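Local coordinates for carbonic anhydrase (Porphyridium purpureum, PDB 1DDZ), which probably catalyses the reversible interconversion of hydrogencarbonate and carbon dioxide as a zinc-dependent beta-class carbonic anhydrase, at residues 30-44 with 464-478. Sequence-based numbering, arbitrary orientation.
Sequences GQAMPGKSNIFANNE and QGVVYGVGDGKLRDM
The antiparallel hairpin 462-468/476-481, at one edge of the C-terminal carbonic anhydrase domain's mixed beta sheet, is met by loop 30-37 and the first turns of helix 38-53, so the N-terminal part of the chain is laid along the rim of the C-terminal repeat. Outer strand 476-481 uses its outward backbone here: Asp-477 N donates to Met-33 O at 3.0 Å. Beside it, the extended chain of Arg-476 brings NH1 to Ala-32 O, 2.6 Å away, with the carbonyl oxygen in the guanidinium plane. Gly-30 O sits over one face of that plane and Lys-474 CD over the other, while NH2 forms a salt bridge with Asp-472 OD1 in the hairpin turn, which steadies the guanidinium. A leucine in place of Arg-476 would probably leave Ala-32 O without this donor and Asp-472 without its charged mate. The Phe-40 ring packs between Val-466 and the backbone of Gly-35 and Leu-475: Val-466 CG2 approaches its CE2 to 3.5 Å, Leu-475 O lies at the ring edge, and Gly-35 N stands over one face. Gly-35, without a side chain, lets its CA lie 3.4 Å from Asp-477 OD2, while Asp-477 OD1 accepts from Gly-479 N. Asn-43, with CG anti to the backbone N (chi1 166°), reads the turn with both ends of its amide: OD1 accepts from Leu-475 N at 2.9 Å, from above the carbonyl plane, and ND2 donates to Gly-473 O at 2.9 Å in the amide plane, besides bonding Ile-338 O. Asparagine thus matches an adjacent donor and acceptor, and the interface implied is a polar frame, largely of backbone groups, around one phenylalanine ring and its aliphatic neighbours.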
loop_
_atom_site.group_PDB
_atom_site.type_symbol
_atom_site.label_atom_id
_atom_site.label_comp_id
_atom_site.label_asym_id
_atom_site.label_seq_id
_atom_site.Cartn_x
_atom_site.Cartn_y
_atom_site.Cartn_z
ATOM N N GLY A 30 7.851 17.543 -26.435
ATOM C CA GLY A 30 9.298 17.588 -26.392
ATOM C C GLY A 30 9.919 18.940 -26.631
ATOM O O GLY A 30 11.132 19.093 -26.548
ATOM N N GLN A 31 9.104 19.947 -26.878
ATOM C CA GLN A 31 9.657 21.258 -27.128
ATOM C C GLN A 31 9.318 22.310 -26.081
ATOM O O GLN A 31 9.580 23.489 -26.293
ATOM C CB GLN A 31 9.269 21.736 -28.527
ATOM C CG GLN A 31 9.832 20.846 -29.656
ATOM C CD GLN A 31 11.354 20.661 -29.580
ATOM O OE1 GLN A 31 11.860 19.534 -29.608
ATOM N NE2 GLN A 31 12.086 21.763 -29.465
ATOM N N ALA A 32 8.707 21.903 -24.968
ATOM C CA ALA A 32 8.384 22.858 -23.912
ATOM C C ALA A 32 9.666 23.647 -23.552
ATOM O O ALA A 32 10.761 23.084 -23.545
ATOM C CB ALA A 32 7.842 22.104 -22.696
ATOM N N MET A 33 9.548 24.935 -23.269
ATOM C CA MET A 33 10.728 25.735 -22.935
ATOM C C MET A 33 10.993 25.739 -21.441
ATOM O O MET A 33 10.166 25.314 -20.650
ATOM C CB MET A 33 10.530 27.198 -23.337
ATOM C CG MET A 33 10.302 27.481 -24.794
ATOM S SD MET A 33 11.727 28.294 -25.710
ATOM C CE MET A 33 13.193 28.611 -24.457
ATOM N N PRO A 34 12.231 26.054 -21.056
ATOM C CA PRO A 34 12.591 26.123 -19.641
ATOM C C PRO A 34 11.727 27.241 -19.071
ATOM O O PRO A 34 11.301 28.131 -19.814
ATOM C CB PRO A 34 14.059 26.513 -19.698
ATOM C CG PRO A 34 14.531 25.740 -20.895
ATOM C CD PRO A 34 13.433 25.963 -21.903
ATOM N N GLY A 35 11.479 27.199 -17.768
ATOM C CA GLY A 35 10.638 28.200 -17.137
ATOM C C GLY A 35 11.308 29.352 -16.411
ATOM O O GLY A 35 12.430 29.752 -16.753
ATOM N N LYS A 36 10.646 29.824 -15.349
ATOM C CA LYS A 36 11.106 30.965 -14.550
ATOM C C LYS A 36 12.077 30.699 -13.381
ATOM O O LYS A 36 13.081 31.409 -13.212
ATOM C CB LYS A 36 9.885 31.718 -14.023
ATOM C CG LYS A 36 8.866 32.076 -15.099
ATOM C CD LYS A 36 9.354 33.196 -16.004
ATOM C CE LYS A 36 8.412 33.416 -17.181
ATOM N NZ LYS A 36 8.487 32.319 -18.189
ATOM N N SER A 37 11.750 29.709 -12.555
ATOM C CA SER A 37 12.552 29.353 -11.398
ATOM C C SER A 37 14.062 29.344 -11.639
ATOM O O SER A 37 14.549 29.185 -12.767
ATOM C CB SER A 37 12.095 27.994 -10.842
ATOM O OG SER A 37 12.907 27.547 -9.759
ATOM N N ASN A 38 14.808 29.513 -10.555
ATOM C CA ASN A 38 16.250 29.505 -10.636
ATOM C C ASN A 38 16.750 28.086 -10.908
ATOM O O ASN A 38 17.884 27.913 -11.337
ATOM C CB ASN A 38 16.900 30.165 -9.398
ATOM C CG ASN A 38 17.131 29.202 -8.241
ATOM O OD1 ASN A 38 18.226 29.174 -7.666
ATOM N ND2 ASN A 38 16.098 28.458 -7.853
ATOM N N ILE A 39 15.880 27.080 -10.767
ATOM C CA ILE A 39 16.303 25.715 -11.053
ATOM C C ILE A 39 16.624 25.545 -12.533
ATOM O O ILE A 39 17.496 24.775 -12.896
ATOM C CB ILE A 39 15.286 24.611 -10.609
ATOM C CG1 ILE A 39 13.929 24.764 -11.291
ATOM C CG2 ILE A 39 15.187 24.569 -9.100
ATOM C CD1 ILE A 39 13.103 23.515 -11.194
ATOM N N PHE A 40 15.928 26.285 -13.387
ATOM C CA PHE A 40 16.178 26.204 -14.817
ATOM C C PHE A 40 17.517 26.892 -15.104
ATOM O O PHE A 40 18.353 26.385 -15.841
ATOM C CB PHE A 40 15.024 26.850 -15.569
ATOM C CG PHE A 40 13.731 26.126 -15.394
ATOM C CD1 PHE A 40 12.712 26.676 -14.623
ATOM C CD2 PHE A 40 13.537 24.882 -15.985
ATOM C CE1 PHE A 40 11.515 26.001 -14.441
ATOM C CE2 PHE A 40 12.339 24.195 -15.813
ATOM C CZ PHE A 40 11.324 24.757 -15.036
ATOM N N ALA A 41 17.759 28.001 -14.426
ATOM C CA ALA A 41 19.017 28.712 -14.578
ATOM C C ALA A 41 20.182 27.834 -14.095
ATOM O O ALA A 41 21.259 27.799 -14.698
ATOM C CB ALA A 41 18.973 30.004 -13.774
ATOM N N ASN A 42 19.958 27.129 -12.991
ATOM C CA ASN A 42 20.976 26.262 -12.414
ATOM C C ASN A 42 21.196 25.059 -13.298
ATOM O O ASN A 42 22.323 24.645 -13.518
ATOM C CB ASN A 42 20.588 25.859 -10.995
ATOM C CG ASN A 42 20.894 26.950 -9.996
ATOM O OD1 ASN A 42 21.886 27.665 -10.150
ATOM N ND2 ASN A 42 20.055 27.102 -8.985
ATOM N N ASN A 43 20.115 24.505 -13.821
ATOM C CA ASN A 43 20.221 23.381 -14.727
ATOM C C ASN A 43 21.028 23.782 -15.963
ATOM O O ASN A 43 21.820 22.992 -16.479
ATOM C CB ASN A 43 18.845 22.948 -15.193
ATOM C CG ASN A 43 18.911 22.015 -16.372
ATOM O OD1 ASN A 43 18.443 22.332 -17.458
ATOM N ND2 ASN A 43 19.501 20.857 -16.170
ATOM N N GLU A 44 20.812 25.006 -16.436
ATOM C CA GLU A 44 21.508 25.498 -17.605
ATOM C C GLU A 44 22.994 25.664 -17.311
ATOM O O GLU A 44 23.846 25.203 -18.079
ATOM C CB GLU A 44 20.885 26.810 -18.065
ATOM C CG GLU A 44 21.457 27.354 -19.372
ATOM C CD GLU A 44 21.295 26.411 -20.559
ATOM O OE1 GLU A 44 21.861 26.720 -21.627
ATOM O OE2 GLU A 44 20.614 25.369 -20.445
ATOM N N GLN A 464 6.487 22.408 -8.467
ATOM C CA GLN A 464 6.996 22.570 -9.828
ATOM C C GLN A 464 6.965 21.266 -10.637
ATOM O O GLN A 464 7.237 20.176 -10.115
ATOM C CB GLN A 464 8.428 23.122 -9.740
ATOM C CG GLN A 464 9.235 23.124 -11.020
ATOM C CD GLN A 464 8.874 24.263 -11.966
ATOM O OE1 GLN A 464 8.289 24.046 -13.034
ATOM N NE2 GLN A 464 9.246 25.465 -11.596
ATOM N N GLY A 465 6.590 21.385 -11.904
ATOM C CA GLY A 465 6.528 20.252 -12.818
ATOM C C GLY A 465 7.663 20.474 -13.809
ATOM O O GLY A 465 7.858 21.600 -14.298
ATOM N N VAL A 466 8.372 19.412 -14.164
ATOM C CA VAL A 466 9.550 19.547 -15.015
ATOM C C VAL A 466 9.729 18.268 -15.849
ATOM O O VAL A 466 9.185 17.227 -15.490
ATOM C CB VAL A 466 10.776 19.835 -14.044
ATOM C CG1 VAL A 466 11.735 18.678 -13.950
ATOM C CG2 VAL A 466 11.455 21.143 -14.360
ATOM N N VAL A 467 10.367 18.364 -17.017
ATOM C CA VAL A 467 10.619 17.183 -17.865
ATOM C C VAL A 467 11.894 17.448 -18.659
ATOM O O VAL A 467 12.274 18.594 -18.836
ATOM C CB VAL A 467 9.461 16.894 -18.865
ATOM C CG1 VAL A 467 9.482 17.899 -20.035
ATOM C CG2 VAL A 467 9.579 15.478 -19.427
ATOM N N TYR A 468 12.585 16.409 -19.094
ATOM C CA TYR A 468 13.798 16.631 -19.864
ATOM C C TYR A 468 14.116 15.423 -20.705
ATOM O O TYR A 468 13.549 14.344 -20.493
ATOM C CB TYR A 468 14.985 16.937 -18.954
ATOM C CG TYR A 468 15.507 15.739 -18.201
ATOM C CD1 TYR A 468 16.587 14.996 -18.681
ATOM C CD2 TYR A 468 14.927 15.346 -17.005
ATOM C CE1 TYR A 468 17.080 13.887 -17.978
ATOM C CE2 TYR A 468 15.410 14.242 -16.298
ATOM C CZ TYR A 468 16.482 13.523 -16.789
ATOM O OH TYR A 468 16.963 12.463 -16.064
ATOM N N GLY A 469 14.981 15.630 -21.691
ATOM C CA GLY A 469 15.434 14.557 -22.560
ATOM C C GLY A 469 16.895 14.398 -22.206
ATOM O O GLY A 469 17.606 15.396 -22.078
ATOM N N VAL A 470 17.351 13.163 -22.005
ATOM C CA VAL A 470 18.737 12.888 -21.615
ATOM C C VAL A 470 19.745 13.334 -22.691
ATOM O O VAL A 470 20.894 13.624 -22.406
ATOM C CB VAL A 470 18.890 11.385 -21.229
ATOM C CG1 VAL A 470 18.745 10.497 -22.454
ATOM C CG2 VAL A 470 20.167 11.139 -20.472
ATOM N N GLY A 471 19.260 13.479 -23.917
ATOM C CA GLY A 471 20.093 13.910 -25.022
ATOM C C GLY A 471 20.627 15.315 -24.852
ATOM O O GLY A 471 21.622 15.665 -25.489
ATOM N N ASP A 472 19.947 16.132 -24.043
ATOM C CA ASP A 472 20.395 17.506 -23.774
ATOM C C ASP A 472 20.381 17.907 -22.301
ATOM O O ASP A 472 20.887 18.952 -21.963
ATOM C CB ASP A 472 19.617 18.547 -24.595
ATOM C CG ASP A 472 18.102 18.534 -24.316
ATOM O OD1 ASP A 472 17.338 18.966 -25.203
ATOM O OD2 ASP A 472 17.659 18.094 -23.230
ATOM N N GLY A 473 19.754 17.111 -21.443
ATOM C CA GLY A 473 19.716 17.422 -20.022
ATOM C C GLY A 473 19.113 18.764 -19.666
ATOM O O GLY A 473 19.353 19.298 -18.594
ATOM N N LYS A 474 18.304 19.304 -20.552
ATOM C CA LYS A 474 17.685 20.597 -20.330
ATOM C C LYS A 474 16.312 20.382 -19.709
ATOM O O LYS A 474 15.501 19.640 -20.239
ATOM C CB LYS A 474 17.545 21.346 -21.669
ATOM C CG LYS A 474 16.980 22.747 -21.541
ATOM C CD LYS A 474 16.351 23.212 -22.849
ATOM C CE LYS A 474 17.370 23.312 -23.971
ATOM N NZ LYS A 474 18.396 24.354 -23.682
ATOM N N LEU A 475 16.064 21.019 -18.571
ATOM C CA LEU A 475 14.772 20.912 -17.898
ATOM C C LEU A 475 13.739 21.807 -18.607
ATOM O O LEU A 475 13.968 22.983 -18.877
ATOM C CB LEU A 475 14.890 21.314 -16.420
ATOM C CG LEU A 475 15.649 20.395 -15.446
ATOM C CD1 LEU A 475 15.700 21.072 -14.103
ATOM C CD2 LEU A 475 14.963 19.050 -15.352
ATOM N N ARG A 476 12.580 21.234 -18.871
ATOM C CA ARG A 476 11.489 21.922 -19.542
ATOM C C ARG A 476 10.313 22.074 -18.568
ATOM O O ARG A 476 9.924 21.124 -17.861
ATOM C CB ARG A 476 11.108 21.141 -20.796
ATOM C CG ARG A 476 12.297 21.065 -21.760
ATOM C CD ARG A 476 12.001 20.232 -22.956
ATOM N NE ARG A 476 13.175 20.104 -23.802
ATOM C CZ ARG A 476 13.589 21.050 -24.644
ATOM N NH1 ARG A 476 12.936 22.199 -24.750
ATOM N NH2 ARG A 476 14.631 20.831 -25.423
ATOM N N ASP A 477 9.778 23.284 -18.510
ATOM C CA ASP A 477 8.707 23.616 -17.585
ATOM C C ASP A 477 7.381 22.988 -17.933
ATOM O O ASP A 477 6.948 23.062 -19.069
ATOM C CB ASP A 477 8.570 25.136 -17.525
ATOM C CG ASP A 477 7.751 25.620 -16.336
ATOM O OD1 ASP A 477 7.229 24.797 -15.556
ATOM O OD2 ASP A 477 7.648 26.854 -16.173
ATOM N N MET A 478 6.781 22.298 -16.962
ATOM C CA MET A 478 5.483 21.681 -17.166
ATOM C C MET A 478 4.448 22.465 -16.376
ATOM O O MET A 478 3.253 22.178 -16.429
ATOM C CB MET A 478 5.484 20.211 -16.737
ATOM C CG MET A 478 6.333 19.280 -17.605
ATOM S SD MET A 478 5.711 19.070 -19.282
ATOM C CE MET A 478 6.741 20.262 -20.136
HETATM O O HOH W 1 7.168 25.464 -21.043
HETATM O O HOH W 2 7.585 28.843 -14.463
HETATM O O HOH W 3 16.464 24.073 -18.033
#